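Local coordinates for penicillin-binding 1 transmembrane protein MrcA (Nitrosomonas europaea ATCC 19718, PDB 3D0F) that probably polymerises and cross-links peptidoglycan as a bifunctional transglycosylase and transpeptidase, the fragment here being its OB-like domain, at residues Arg71-Asp76 with Lys82-Gly87. Numbering follows the deposited sequence.
Sequences RFLSND and KRIRPG
The backbone O of Phe-72 meets Arg-83 and Ile-84, while its ring edge meets Lys-82. Its carbonyl O accepts the one hydrogen bond across the contact, from Ile-84 N at 2.9 Å; the donor lies in the carbonyl plane and the N-H...O angle is 148°. Arg-83 CB packs against the same oxygen. With chi1 at -66°, CG stands opposite the carbonyl carbon, and the ring turns an edge to Lys-82: CD2 lies 3.4 Å from Lys-82 O, which sits in the ring plane. Tyr-4 of the second subunit meets this ring edge-to-face. At the root of the ring, Phe-72 CB touches Ile-84 CD1 at 3.9 Å. Next along the chain, Leu-73 reaches back through CD2, 4.0 Å from Ile-84 CB, and Ile-84 carries the apolar surface on to Val-41 and Ala-44 of strand 37-45. Ser-74 works within its own segment, where OG bonds Arg-71 O at 3.1 Å from above the carbonyl plane. In one of its two modelled positions Asn-75 runs alongside Arg-83, OD1 3.6 Å from Arg-83 CD, a doubtful contact. A salt bridge from Asp-76 OD2 to Arg-71 NH1, 3.2 Å, its hydrogen bond weak, spans the ends of 71-76. One backbone bond plus apolar contact thus joins two parts of the loop leading to strand 88-94, and no salt bridge crosses between them.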
loop_
_atom_site.group_PDB
_atom_site.type_symbol
_atom_site.label_atom_id
_atom_site.label_comp_id
_atom_site.label_asym_id
_atom_site.label_seq_id
_atom_site.Cartn_x
_atom_site.Cartn_y
_atom_site.Cartn_z
ATOM N N ARG A 71 -12.276 -14.213 -15.767
ATOM C CA ARG A 71 -13.642 -14.161 -16.289
ATOM C C ARG A 71 -13.958 -12.775 -16.782
ATOM O O ARG A 71 -14.777 -12.600 -17.659
ATOM C CB ARG A 71 -14.591 -14.588 -15.212
ATOM C CG ARG A 71 -14.356 -16.060 -14.880
ATOM C CD ARG A 71 -15.068 -16.547 -13.648
ATOM N NE ARG A 71 -16.353 -15.910 -13.376
ATOM C CZ ARG A 71 -17.452 -16.038 -14.112
ATOM N NH1 ARG A 71 -17.455 -16.754 -15.236
ATOM N NH2 ARG A 71 -18.567 -15.431 -13.714
ATOM N N PHE A 72 -13.273 -11.801 -16.194
ATOM C CA PHE A 72 -13.411 -10.410 -16.610
ATOM C C PHE A 72 -12.533 -9.980 -17.766
ATOM O O PHE A 72 -12.570 -8.823 -18.152
ATOM C CB PHE A 72 -13.232 -9.522 -15.377
ATOM C CG PHE A 72 -14.340 -9.717 -14.386
ATOM C CD1 PHE A 72 -14.330 -10.781 -13.494
ATOM C CD2 PHE A 72 -15.443 -8.877 -14.408
ATOM C CE1 PHE A 72 -15.405 -10.964 -12.626
ATOM C CE2 PHE A 72 -16.514 -9.069 -13.538
ATOM C CZ PHE A 72 -16.478 -10.104 -12.661
ATOM N N LEU A 73 -11.791 -10.928 -18.354
ATOM C CA LEU A 73 -10.970 -10.678 -19.540
ATOM C C LEU A 73 -11.313 -11.603 -20.707
ATOM O O LEU A 73 -10.789 -11.428 -21.806
ATOM C CB LEU A 73 -9.484 -10.891 -19.176
ATOM C CG LEU A 73 -8.947 -9.903 -18.140
ATOM C CD1 LEU A 73 -7.691 -10.514 -17.469
ATOM C CD2 LEU A 73 -8.668 -8.602 -18.836
ATOM N N SER A 74 -12.239 -12.534 -20.476
ATOM C CA SER A 74 -12.532 -13.633 -21.409
ATOM C C SER A 74 -13.635 -13.345 -22.413
ATOM O O SER A 74 -13.877 -14.192 -23.312
ATOM C CB SER A 74 -13.036 -14.819 -20.609
ATOM O OG SER A 74 -14.322 -14.497 -20.049
ATOM N N ASN A 75 -14.329 -12.212 -22.268
ATOM C CA ASN A 75 -15.521 -11.910 -23.096
ATOM C C ASN A 75 -16.654 -12.907 -22.855
ATOM O O ASN A 75 -17.448 -13.188 -23.732
ATOM C CB ASN A 75 -15.213 -11.827 -24.612
ATOM C CG ASN A 75 -14.772 -10.431 -25.067
ATOM O OD1 ASN A 75 -15.199 -9.382 -24.529
ATOM N ND2 ASN A 75 -13.917 -10.411 -26.081
ATOM N N ASP A 76 -16.761 -13.411 -21.630
ATOM C CA ASP A 76 -17.894 -14.275 -21.209
ATOM C C ASP A 76 -19.164 -13.418 -21.343
ATOM O O ASP A 76 -19.220 -12.334 -20.766
ATOM C CB ASP A 76 -17.687 -14.684 -19.747
ATOM C CG ASP A 76 -18.884 -15.410 -19.122
ATOM O OD1 ASP A 76 -19.903 -15.699 -19.777
ATOM O OD2 ASP A 76 -18.782 -15.677 -17.907
ATOM N N LYS A 82 -19.428 -5.496 -17.691
ATOM C CA LYS A 82 -18.748 -5.521 -16.406
ATOM C C LYS A 82 -17.279 -5.908 -16.552
ATOM O O LYS A 82 -16.523 -5.839 -15.594
ATOM C CB LYS A 82 -19.426 -6.505 -15.450
ATOM C CG LYS A 82 -20.782 -6.000 -15.000
ATOM C CD LYS A 82 -21.480 -7.021 -14.102
ATOM C CE LYS A 82 -22.910 -6.573 -13.787
ATOM N NZ LYS A 82 -23.914 -7.145 -14.732
ATOM N N ARG A 83 -16.890 -6.352 -17.743
ATOM C CA ARG A 83 -15.519 -6.787 -17.990
ATOM C C ARG A 83 -14.514 -5.651 -17.791
ATOM O O ARG A 83 -14.867 -4.482 -17.874
ATOM C CB ARG A 83 -15.363 -7.374 -19.378
ATOM C CG ARG A 83 -15.396 -6.378 -20.452
ATOM C CD ARG A 83 -15.347 -7.025 -21.847
ATOM N NE ARG A 83 -15.486 -5.932 -22.787
ATOM C CZ ARG A 83 -14.493 -5.192 -23.303
ATOM N NH1 ARG A 83 -13.182 -5.401 -23.011
ATOM N NH2 ARG A 83 -14.825 -4.202 -24.124
ATOM N N ILE A 84 -13.281 -6.036 -17.563
ATOM C CA ILE A 84 -12.152 -5.104 -17.535
ATOM C C ILE A 84 -11.955 -4.519 -18.940
ATOM O O ILE A 84 -11.903 -5.259 -19.939
ATOM C CB ILE A 84 -10.902 -5.798 -17.045
ATOM C CG1 ILE A 84 -11.077 -6.144 -15.555
ATOM C CG2 ILE A 84 -9.646 -4.930 -17.272
ATOM C CD1 ILE A 84 -10.159 -7.209 -15.003
ATOM N N ARG A 85 -11.855 -3.195 -19.003
ATOM C CA ARG A 85 -11.840 -2.424 -20.272
ATOM C C ARG A 85 -11.198 -1.080 -19.951
ATOM O O ARG A 85 -11.099 -0.701 -18.779
ATOM C CB ARG A 85 -13.261 -2.215 -20.835
ATOM C CG ARG A 85 -14.054 -0.954 -20.318
ATOM C CD ARG A 85 -15.323 -0.639 -21.173
ATOM N NE ARG A 85 -15.940 0.650 -20.813
ATOM C CZ ARG A 85 -17.015 0.801 -20.042
ATOM N NH1 ARG A 85 -17.698 -0.250 -19.596
ATOM N NH2 ARG A 85 -17.457 2.029 -19.772
ATOM N N PRO A 86 -10.782 -0.313 -20.977
ATOM C CA PRO A 86 -10.215 0.982 -20.599
ATOM C C PRO A 86 -11.103 1.857 -19.718
ATOM O O PRO A 86 -12.290 2.082 -20.035
ATOM C CB PRO A 86 -9.919 1.644 -21.943
ATOM C CG PRO A 86 -9.792 0.535 -22.873
ATOM C CD PRO A 86 -10.717 -0.541 -22.424
ATOM N N GLY A 87 -10.523 2.352 -18.641
ATOM C CA GLY A 87 -11.211 3.130 -17.625
ATOM C C GLY A 87 -11.586 2.347 -16.388
ATOM O O GLY A 87 -11.947 2.935 -15.383
#